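Local atomic coordinates of putative transcription regulator (Lactobacillus plantarum, PDB entry 3K69), a protein that probably binds DNA as a dimeric winged helix-turn-helix transcriptional regulator. Residues Y20-R25 with Y68-A73; M77-L82 with A133-F138; R95-P100 with T119-F124. All blocks are in the same frame, centred on the assembly; numbering follows the deposited sequence.

Contact 1: Y20-R25 with Y68-A73; sequences YLDAHR and YQLDLA
Arg25 meets the chain that leaves strand 67-69 mainly through its guanidinium, which forks onto a single backbone oxygen. Arg25 NH1 and NH2 both donate to Leu72 O, NH2 at 2.9 Å and NH1 at 3.0 Å. At the side edge NE and NH2 both grip Asp22 OD1, the salt bridge measuring 2.7 Å from Arg25 NH2 to Asp22 OD1; Asp22 OD2 is held by Gln144. With CG anti to the backbone N (chi1 177°), Asp22 brings its carboxylate to that edge.

Another hydrogen bond crosses the contact: Gln69 NE2 donates to Arg25 O at 2.9 Å, from above the carbonyl plane. Water joins in, one molecule donating to both Arg25 O and Leu70 O.

Apolar packing fills the rest. Leu70 CD2 lies over one face of the guanidinium, 3.4 Å from Arg25 NH2, and also rests on Asp22 CB. Leu21 CB abuts Leu70 CB at 3.8 Å, and Leu21 CD1 touches Tyr68 CB.

The contact joins the end of helix 9-22 to what is probably the wing of a winged helix-turn-helix domain. With acceptors at two edges and a leucine on a face, the guanidinium is fixed in position and rotation, and Asp22 would be expected to stabilise its charge.

Contact 2: M77-L82 with A133-F138; sequences MNLGDL and AYYHQF
The imidazole of His136 lies flat against the backbone of Gly80, whose CA sits over the ring centre in a CH-pi contact, 3.6 Å from the centroid and 9° off the normal. At the ring edge Asp81 OD1 comes within 3.2 Å of His136 CE1, its carboxylate turned 77° from the ring plane. His136 NE2 is hydrogen-bonded to Asp84 OD2 of helix 79-86, about a turn beyond Asp81. Tyr135 meets Leu79 CD2 at its ring edge, while Tyr134 covers a face and Tyr83 stacks on the ring; its hydroxyl bonds to Tyr131, and Phe124 of the second subunit packs against it. Gln137 CB lies over a face of the Phe138 ring, which Phe153 meets edge-to-face.

Where helix 79-86 begins, Asn78 is the N-cap. Asn78 OD1 takes Asp81 N in the carbonyl plane, on a lone pair, at 3.0 Å, and a weak bond from Gly80 N besides. The other half of the amide works across the contact: Asn78 ND2 donates almost straight to His136 O at 2.9 Å, with an N-H...O angle of 174°. The same side chain therefore caps one helix and holds the C-terminal end of the long dimerisation helix 111-136.

Beside it, Leu79 N donates to Phe138 O at 2.8 Å. Gly80 brings the backbones very close, its CA 4.0 Å from His136 CA, and Tyr135 CB rests on Gly80 CA. Leu79 CD2 packs against Phe138 CB at 3.9 Å, and the leucine also touches Leu123 of the second subunit.

Contact 3: R95-P100 with T119-F124; sequences RFITGP and TLTDLF
Ile97 projects from the linker onto helix 111-136, the long helix through which this probable winged-helix regulator pairs with its second subunit. Ile97 CG1 is the centre of the first shell, lying 3.8 Å from Phe124 CE2 and 4.0 Å from Leu120 CB, in each case with the side chains sliding past each other in opposite directions. Its place beside the backbone N, anti to the carbonyl carbon (chi1 -61°), is what lets CG1 meet both. Ile97 CG1 and Phe96 O approach the Phe124 ring at its edge, Phe124 CE2 lying 4.0 Å from Phe96 O; Phe96 CB is 4.2 Å from Phe124 CE2. Leu120 and Phe124 stand one turn apart, the turn being closed by Phe124 N bonding to Leu120 O.

One shell further out, the Phe124 ring meets Tyr93 and packs on Tyr135 of the second subunit. Thr98, next to Ile97, bonds through OG1 to Ser12 and His16 of that subunit, which ties the linker to the partner chain.

Ile97 crosses Thr121 at about a right angle. Thr121 OG1 is bonded to Ser117 O in the preceding turn, and Ile97 CD1 lies 3.4 Å from Thr121 OG1.

From the N terminus, helix 9-22 leads into contact 1, which closes a loop holding helices 31-38 and 46-54 and the first strand of the hairpin, 59-61, the second strand entering the contact itself, so that the first helix is tied to the probable wing. Contact 2 opens shortly after and closes a second loop from helix 79-86 to the end of helix 111-136. Contact 3 is nested in that loop, laying the linker on the same long helix. Contacts 1 and 2 follow in series and touch, Met77 CE packing 3.4 Å from Leu70 CD1. Contacts 2 and 3 are about 26 Å apart between centres and both reach the second subunit.

Contact 1: Y20-R25 with Y68-A73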
loop_
_atom_site.group_PDB
_atom_site.type_symbol
_atom_site.label_atom_id
_atom_site.label_comp_id
_atom_site.label_asym_id
_atom_site.label_seq_id
_atom_site.Cartn_x
_atom_site.Cartn_y
_atom_site.Cartn_z
ATOM N N TYR A 20 -3.026 -22.425 11.042
ATOM C CA TYR A 20 -2.356 -23.444 11.822
ATOM C C TYR A 20 -3.290 -23.965 12.910
ATOM O O TYR A 20 -3.462 -25.196 13.072
ATOM C CB TYR A 20 -1.065 -22.927 12.436
ATOM C CG TYR A 20 -0.266 -24.018 13.109
ATOM C CD1 TYR A 20 0.672 -24.760 12.378
ATOM C CD2 TYR A 20 -0.465 -24.344 14.458
ATOM C CE1 TYR A 20 1.424 -25.786 12.973
ATOM C CE2 TYR A 20 0.285 -25.390 15.069
ATOM C CZ TYR A 20 1.238 -26.086 14.320
ATOM O OH TYR A 20 1.976 -27.119 14.876
ATOM N N LEU A 21 -3.922 -23.029 13.620
ATOM C CA LEU A 21 -4.878 -23.395 14.666
ATOM C C LEU A 21 -6.110 -24.173 14.120
ATOM O O LEU A 21 -6.608 -25.075 14.781
ATOM C CB LEU A 21 -5.276 -22.168 15.483
ATOM C CG LEU A 21 -4.118 -21.527 16.284
ATOM C CD1 LEU A 21 -4.490 -20.209 16.885
ATOM C CD2 LEU A 21 -3.510 -22.461 17.342
ATOM N N ASP A 22 -6.560 -23.834 12.918
ATOM C CA ASP A 22 -7.646 -24.548 12.239
ATOM C C ASP A 22 -7.238 -26.013 11.985
ATOM O O ASP A 22 -8.102 -26.858 11.943
ATOM C CB ASP A 22 -7.978 -23.857 10.899
ATOM C CG ASP A 22 -9.044 -24.582 10.094
ATOM O OD1 ASP A 22 -10.226 -24.510 10.496
ATOM O OD2 ASP A 22 -8.703 -25.198 9.061
ATOM N N ALA A 23 -5.946 -26.296 11.813
ATOM C CA ALA A 23 -5.468 -27.677 11.555
ATOM C C ALA A 23 -5.311 -28.454 12.845
ATOM O O ALA A 23 -5.078 -29.650 12.834
ATOM C CB ALA A 23 -4.130 -27.665 10.745
ATOM N N HIS A 24 -5.456 -27.792 13.987
ATOM C CA HIS A 24 -5.179 -28.422 15.260
ATOM C C HIS A 24 -6.239 -28.021 16.278
ATOM O O HIS A 24 -5.917 -27.634 17.396
ATOM C CB HIS A 24 -3.785 -28.005 15.728
ATOM C CG HIS A 24 -2.681 -28.569 14.896
ATOM N ND1 HIS A 24 -2.066 -27.857 13.884
ATOM C CD2 HIS A 24 -2.125 -29.800 14.882
ATOM C CE1 HIS A 24 -1.160 -28.625 13.302
ATOM N NE2 HIS A 24 -1.169 -29.803 13.898
ATOM N N ARG A 25 -7.509 -28.139 15.887
ATOM C CA ARG A 25 -8.622 -27.659 16.723
ATOM C C ARG A 25 -8.791 -28.481 17.991
ATOM O O ARG A 25 -9.393 -28.001 18.933
ATOM C CB ARG A 25 -9.947 -27.636 15.959
ATOM C CG ARG A 25 -10.064 -26.483 15.011
ATOM C CD ARG A 25 -11.196 -26.686 14.022
ATOM N NE ARG A 25 -11.300 -25.582 13.070
ATOM C CZ ARG A 25 -12.010 -24.463 13.242
ATOM N NH1 ARG A 25 -12.721 -24.271 14.327
ATOM N NH2 ARG A 25 -12.018 -23.530 12.307
ATOM N N TYR A 68 -3.147 -21.198 22.702
ATOM C CA TYR A 68 -4.204 -20.716 21.837
ATOM C C TYR A 68 -4.967 -21.828 21.172
ATOM O O TYR A 68 -4.449 -22.888 20.839
ATOM C CB TYR A 68 -3.628 -19.776 20.786
ATOM C CG TYR A 68 -3.001 -18.530 21.380
ATOM C CD1 TYR A 68 -3.801 -17.490 21.835
ATOM C CD2 TYR A 68 -1.614 -18.397 21.503
ATOM C CE1 TYR A 68 -3.251 -16.345 22.387
ATOM C CE2 TYR A 68 -1.045 -17.230 22.076
ATOM C CZ TYR A 68 -1.882 -16.213 22.519
ATOM O OH TYR A 68 -1.366 -15.067 23.112
ATOM N N GLN A 69 -6.236 -21.558 20.958
ATOM C CA GLN A 69 -7.102 -22.530 20.355
ATOM C C GLN A 69 -8.154 -21.776 19.502
ATOM O O GLN A 69 -8.554 -20.632 19.790
ATOM C CB GLN A 69 -7.706 -23.442 21.431
ATOM C CG GLN A 69 -8.488 -24.634 20.874
ATOM C CD GLN A 69 -8.852 -25.657 21.964
ATOM O OE1 GLN A 69 -9.147 -25.289 23.095
ATOM N NE2 GLN A 69 -8.796 -26.935 21.618
ATOM N N LEU A 70 -8.488 -22.375 18.383
ATOM C CA LEU A 70 -9.491 -21.841 17.493
ATOM C C LEU A 70 -10.714 -22.713 17.645
ATOM O O LEU A 70 -10.632 -23.920 17.468
ATOM C CB LEU A 70 -8.999 -21.895 16.044
ATOM C CG LEU A 70 -9.883 -21.265 15.006
ATOM C CD1 LEU A 70 -10.014 -19.749 15.200
ATOM C CD2 LEU A 70 -9.437 -21.626 13.511
ATOM N N ASP A 71 -11.854 -22.087 17.914
ATOM C CA ASP A 71 -13.118 -22.785 17.945
ATOM C C ASP A 71 -14.199 -22.056 17.161
ATOM O O ASP A 71 -15.370 -22.366 17.321
ATOM C CB ASP A 71 -13.583 -23.091 19.392
ATOM C CG ASP A 71 -13.801 -21.836 20.249
ATOM O OD1 ASP A 71 -13.914 -20.720 19.701
ATOM O OD2 ASP A 71 -13.858 -21.953 21.495
ATOM N N LEU A 72 -13.817 -21.124 16.297
ATOM C CA LEU A 72 -14.764 -20.435 15.424
ATOM C C LEU A 72 -14.473 -20.812 13.956
ATOM O O LEU A 72 -13.443 -21.443 13.654
ATOM C CB LEU A 72 -14.717 -18.923 15.661
ATOM C CG LEU A 72 -15.077 -18.464 17.096
ATOM C CD1 LEU A 72 -14.614 -17.024 17.284
ATOM C CD2 LEU A 72 -16.581 -18.568 17.379
ATOM N N ALA A 73 -15.403 -20.448 13.065
ATOM C CA ALA A 73 -15.343 -20.824 11.657
ATOM C C ALA A 73 -14.591 -19.781 10.865
ATOM O O ALA A 73 -14.875 -18.579 10.998
ATOM C CB ALA A 73 -16.764 -20.950 11.080
HETATM O O HOH W 1 -6.689 -24.828 17.685
HETATM O O HOH W 2 -11.355 -26.166 18.758
#

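Contact 2: M77-L82 with A133-F138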
loop_
_atom_site.group_PDB
_atom_site.type_symbol
_atom_site.label_atom_id
_atom_site.label_comp_id
_atom_site.label_asym_id
_atom_site.label_seq_id
_atom_site.Cartn_x
_atom_site.Cartn_y
_atom_site.Cartn_z
HETATM N N MSE A 77 -14.886 -15.098 9.446
HETATM C CA MSE A 77 -13.786 -14.143 9.553
HETATM C C MSE A 77 -13.571 -13.437 8.232
HETATM O O MSE A 77 -12.938 -13.979 7.321
HETATM C CB MSE A 77 -12.516 -14.858 9.925
HETATM C CG MSE A 77 -12.675 -15.646 11.178
HETATM SE SE MSE A 77 -11.064 -16.665 11.606
HETATM C CE MSE A 77 -11.788 -17.583 13.186
ATOM N N ASN A 78 -14.145 -12.245 8.124
ATOM C CA ASN A 78 -13.896 -11.393 6.984
ATOM C C ASN A 78 -12.418 -11.024 6.875
ATOM O O ASN A 78 -11.798 -10.525 7.833
ATOM C CB ASN A 78 -14.735 -10.103 7.059
ATOM C CG ASN A 78 -14.680 -9.321 5.779
ATOM O OD1 ASN A 78 -13.770 -8.506 5.591
ATOM N ND2 ASN A 78 -15.602 -9.611 4.845
ATOM N N LEU A 79 -11.860 -11.240 5.690
ATOM C CA LEU A 79 -10.455 -11.004 5.432
ATOM C C LEU A 79 -10.087 -9.525 5.553
ATOM O O LEU A 79 -9.036 -9.191 5.991
ATOM C CB LEU A 79 -10.085 -11.563 4.050
ATOM C CG LEU A 79 -8.659 -12.058 3.809
ATOM C CD1 LEU A 79 -8.251 -13.201 4.749
ATOM C CD2 LEU A 79 -8.636 -12.491 2.353
ATOM N N GLY A 80 -10.994 -8.647 5.170
ATOM C CA GLY A 80 -10.822 -7.247 5.319
ATOM C C GLY A 80 -10.865 -6.748 6.724
ATOM O O GLY A 80 -10.086 -5.886 7.074
ATOM N N ASP A 81 -11.787 -7.270 7.521
ATOM C CA ASP A 81 -11.765 -7.067 8.960
ATOM C C ASP A 81 -10.411 -7.484 9.531
ATOM O O ASP A 81 -9.808 -6.741 10.264
ATOM C CB ASP A 81 -12.880 -7.863 9.653
ATOM C CG ASP A 81 -14.260 -7.296 9.394
ATOM O OD1 ASP A 81 -14.336 -6.136 8.938
ATOM O OD2 ASP A 81 -15.260 -8.009 9.658
ATOM N N LEU A 82 -9.921 -8.648 9.168
ATOM C CA LEU A 82 -8.607 -9.097 9.657
ATOM C C LEU A 82 -7.459 -8.165 9.228
ATOM O O LEU A 82 -6.608 -7.781 10.057
ATOM C CB LEU A 82 -8.345 -10.538 9.191
ATOM C CG LEU A 82 -7.067 -11.172 9.742
ATOM C CD1 LEU A 82 -7.105 -11.169 11.282
ATOM C CD2 LEU A 82 -6.863 -12.626 9.119
ATOM N N ALA A 133 -11.117 -2.233 0.453
ATOM C CA ALA A 133 -12.375 -2.812 -0.105
ATOM C C ALA A 133 -12.130 -4.171 -0.759
ATOM O O ALA A 133 -12.982 -5.057 -0.707
ATOM C CB ALA A 133 -13.071 -1.823 -1.145
ATOM N N TYR A 134 -10.973 -4.339 -1.385
ATOM C CA TYR A 134 -10.654 -5.615 -2.032
ATOM C C TYR A 134 -10.758 -6.801 -1.038
ATOM O O TYR A 134 -11.442 -7.801 -1.314
ATOM C CB TYR A 134 -9.269 -5.594 -2.704
ATOM C CG TYR A 134 -8.849 -6.963 -3.171
ATOM C CD1 TYR A 134 -9.416 -7.522 -4.325
ATOM C CD2 TYR A 134 -7.997 -7.741 -2.412
ATOM C CE1 TYR A 134 -9.096 -8.779 -4.719
ATOM C CE2 TYR A 134 -7.646 -8.998 -2.829
ATOM C CZ TYR A 134 -8.209 -9.513 -3.985
ATOM O OH TYR A 134 -7.895 -10.781 -4.390
ATOM N N TYR A 135 -10.103 -6.674 0.111
ATOM C CA TYR A 135 -10.076 -7.748 1.099
ATOM C C TYR A 135 -11.439 -7.994 1.728
ATOM O O TYR A 135 -11.770 -9.135 2.018
ATOM C CB TYR A 135 -9.047 -7.466 2.173
ATOM C CG TYR A 135 -7.615 -7.348 1.689
ATOM C CD1 TYR A 135 -6.824 -8.477 1.548
ATOM C CD2 TYR A 135 -7.035 -6.121 1.458
ATOM C CE1 TYR A 135 -5.540 -8.379 1.173
ATOM C CE2 TYR A 135 -5.728 -6.020 1.052
ATOM C CZ TYR A 135 -4.988 -7.157 0.907
ATOM O OH TYR A 135 -3.679 -7.118 0.539
ATOM N N HIS A 136 -12.266 -6.951 1.860
ATOM C CA HIS A 136 -13.604 -7.136 2.413
ATOM C C HIS A 136 -14.563 -8.033 1.635
ATOM O O HIS A 136 -15.582 -8.463 2.198
ATOM C CB HIS A 136 -14.273 -5.778 2.727
ATOM C CG HIS A 136 -13.745 -5.153 3.969
ATOM N ND1 HIS A 136 -14.248 -5.440 5.216
ATOM C CD2 HIS A 136 -12.667 -4.364 4.177
ATOM C CE1 HIS A 136 -13.564 -4.775 6.132
ATOM N NE2 HIS A 136 -12.585 -4.136 5.526
ATOM N N GLN A 137 -14.243 -8.311 0.371
ATOM C CA GLN A 137 -14.988 -9.256 -0.441
ATOM C C GLN A 137 -14.860 -10.689 0.021
ATOM O O GLN A 137 -15.673 -11.501 -0.374
ATOM C CB GLN A 137 -14.517 -9.271 -1.899
ATOM C CG GLN A 137 -14.518 -7.951 -2.619
ATOM C CD GLN A 137 -13.873 -8.102 -3.959
ATOM O OE1 GLN A 137 -12.648 -8.166 -4.071
ATOM N NE2 GLN A 137 -14.700 -8.209 -4.991
ATOM N N PHE A 138 -13.829 -11.020 0.798
ATOM C CA PHE A 138 -13.490 -12.417 1.078
ATOM C C PHE A 138 -13.486 -12.725 2.545
ATOM O O PHE A 138 -13.442 -11.818 3.391
ATOM C CB PHE A 138 -12.093 -12.776 0.549
ATOM C CG PHE A 138 -11.922 -12.494 -0.912
ATOM C CD1 PHE A 138 -12.615 -13.230 -1.853
ATOM C CD2 PHE A 138 -11.127 -11.460 -1.334
ATOM C CE1 PHE A 138 -12.488 -12.941 -3.219
ATOM C CE2 PHE A 138 -11.022 -11.160 -2.677
ATOM C CZ PHE A 138 -11.687 -11.920 -3.613
#

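Contact 3: R95-P100 with T119-F124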
loop_
_atom_site.group_PDB
_atom_site.type_symbol
_atom_site.label_atom_id
_atom_site.label_comp_id
_atom_site.label_asym_id
_atom_site.label_seq_id
_atom_site.Cartn_x
_atom_site.Cartn_y
_atom_site.Cartn_z
ATOM N N ARG A 95 4.604 11.654 5.985
ATOM C CA ARG A 95 5.901 11.109 5.579
ATOM C C ARG A 95 5.988 10.925 4.054
ATOM O O ARG A 95 7.078 10.819 3.518
ATOM C CB ARG A 95 6.166 9.742 6.246
ATOM C CG ARG A 95 5.118 8.704 5.982
ATOM N N PHE A 96 4.845 10.830 3.379
ATOM C CA PHE A 96 4.811 10.640 1.929
ATOM C C PHE A 96 4.458 11.898 1.126
ATOM O O PHE A 96 4.246 11.822 -0.070
ATOM C CB PHE A 96 3.764 9.593 1.633
ATOM C CG PHE A 96 4.026 8.279 2.288
ATOM C CD1 PHE A 96 5.232 7.632 2.101
ATOM C CD2 PHE A 96 3.057 7.679 3.072
ATOM C CE1 PHE A 96 5.470 6.406 2.684
ATOM C CE2 PHE A 96 3.289 6.448 3.652
ATOM C CZ PHE A 96 4.501 5.812 3.451
ATOM N N ILE A 97 4.358 13.028 1.804
ATOM C CA ILE A 97 3.944 14.275 1.202
ATOM C C ILE A 97 5.051 15.353 1.343
ATOM O O ILE A 97 5.685 15.520 2.407
ATOM C CB ILE A 97 2.585 14.731 1.810
ATOM C CG1 ILE A 97 1.492 13.678 1.528
ATOM C CG2 ILE A 97 2.243 16.187 1.400
ATOM C CD1 ILE A 97 0.208 13.926 2.302
ATOM N N THR A 98 5.258 16.076 0.246
ATOM C CA THR A 98 6.248 17.183 0.113
ATOM C C THR A 98 5.673 18.570 0.507
ATOM O O THR A 98 4.504 18.683 0.888
ATOM C CB THR A 98 6.749 17.275 -1.380
ATOM O OG1 THR A 98 5.615 17.481 -2.245
ATOM C CG2 THR A 98 7.548 15.989 -1.804
ATOM N N GLY A 99 6.481 19.627 0.391
ATOM C CA GLY A 99 6.047 20.987 0.756
ATOM C C GLY A 99 6.216 21.248 2.255
ATOM O O GLY A 99 6.987 20.526 2.914
ATOM N N PRO A 100 5.498 22.271 2.806
ATOM C CA PRO A 100 5.460 22.571 4.249
ATOM C C PRO A 100 4.534 21.681 5.113
ATOM O O PRO A 100 3.742 20.880 4.599
ATOM C CB PRO A 100 4.938 24.015 4.273
ATOM C CG PRO A 100 3.979 24.042 3.178
ATOM C CD PRO A 100 4.671 23.246 2.067
ATOM N N THR A 119 -4.720 17.852 -0.694
ATOM C CA THR A 119 -4.993 17.108 -1.931
ATOM C C THR A 119 -4.437 15.679 -1.974
ATOM O O THR A 119 -5.148 14.716 -2.305
ATOM C CB THR A 119 -4.425 17.897 -3.120
ATOM O OG1 THR A 119 -5.243 19.058 -3.282
ATOM C CG2 THR A 119 -4.407 17.032 -4.472
ATOM N N LEU A 120 -3.174 15.522 -1.605
ATOM C CA LEU A 120 -2.567 14.184 -1.567
ATOM C C LEU A 120 -3.097 13.316 -0.480
ATOM O O LEU A 120 -3.264 12.107 -0.677
ATOM C CB LEU A 120 -1.038 14.255 -1.517
ATOM C CG LEU A 120 -0.396 14.725 -2.814
ATOM C CD1 LEU A 120 1.094 14.892 -2.554
ATOM C CD2 LEU A 120 -0.688 13.744 -4.004
ATOM N N THR A 121 -3.379 13.918 0.678
ATOM C CA THR A 121 -4.008 13.193 1.759
ATOM C C THR A 121 -5.358 12.622 1.306
ATOM O O THR A 121 -5.643 11.455 1.543
ATOM C CB THR A 121 -4.173 14.040 3.053
ATOM O OG1 THR A 121 -2.890 14.452 3.505
ATOM C CG2 THR A 121 -4.884 13.228 4.188
ATOM N N ASP A 122 -6.180 13.432 0.648
ATOM C CA ASP A 122 -7.455 12.917 0.176
ATOM C C ASP A 122 -7.259 11.805 -0.885
ATOM O O ASP A 122 -7.889 10.746 -0.803
ATOM C CB ASP A 122 -8.311 14.022 -0.392
ATOM C CG ASP A 122 -8.836 14.996 0.662
ATOM O OD1 ASP A 122 -8.678 14.760 1.895
ATOM O OD2 ASP A 122 -9.436 16.023 0.236
ATOM N N LEU A 123 -6.394 12.073 -1.855
ATOM C CA LEU A 123 -6.023 11.114 -2.873
ATOM C C LEU A 123 -5.605 9.723 -2.284
ATOM O O LEU A 123 -6.184 8.687 -2.633
ATOM C CB LEU A 123 -4.929 11.687 -3.761
ATOM C CG LEU A 123 -4.541 10.839 -4.991
ATOM C CD1 LEU A 123 -5.651 10.750 -6.036
ATOM C CD2 LEU A 123 -3.197 11.271 -5.614
ATOM N N PHE A 124 -4.604 9.738 -1.410
ATOM C CA PHE A 124 -4.056 8.533 -0.758
ATOM C C PHE A 124 -5.100 7.840 0.120
ATOM O O PHE A 124 -5.166 6.614 0.160
ATOM C CB PHE A 124 -2.868 8.906 0.132
ATOM C CG PHE A 124 -1.658 9.408 -0.597
ATOM C CD1 PHE A 124 -1.355 9.012 -1.893
ATOM C CD2 PHE A 124 -0.776 10.252 0.032
ATOM C CE1 PHE A 124 -0.178 9.486 -2.540
ATOM C CE2 PHE A 124 0.383 10.733 -0.606
ATOM C CZ PHE A 124 0.674 10.327 -1.892
#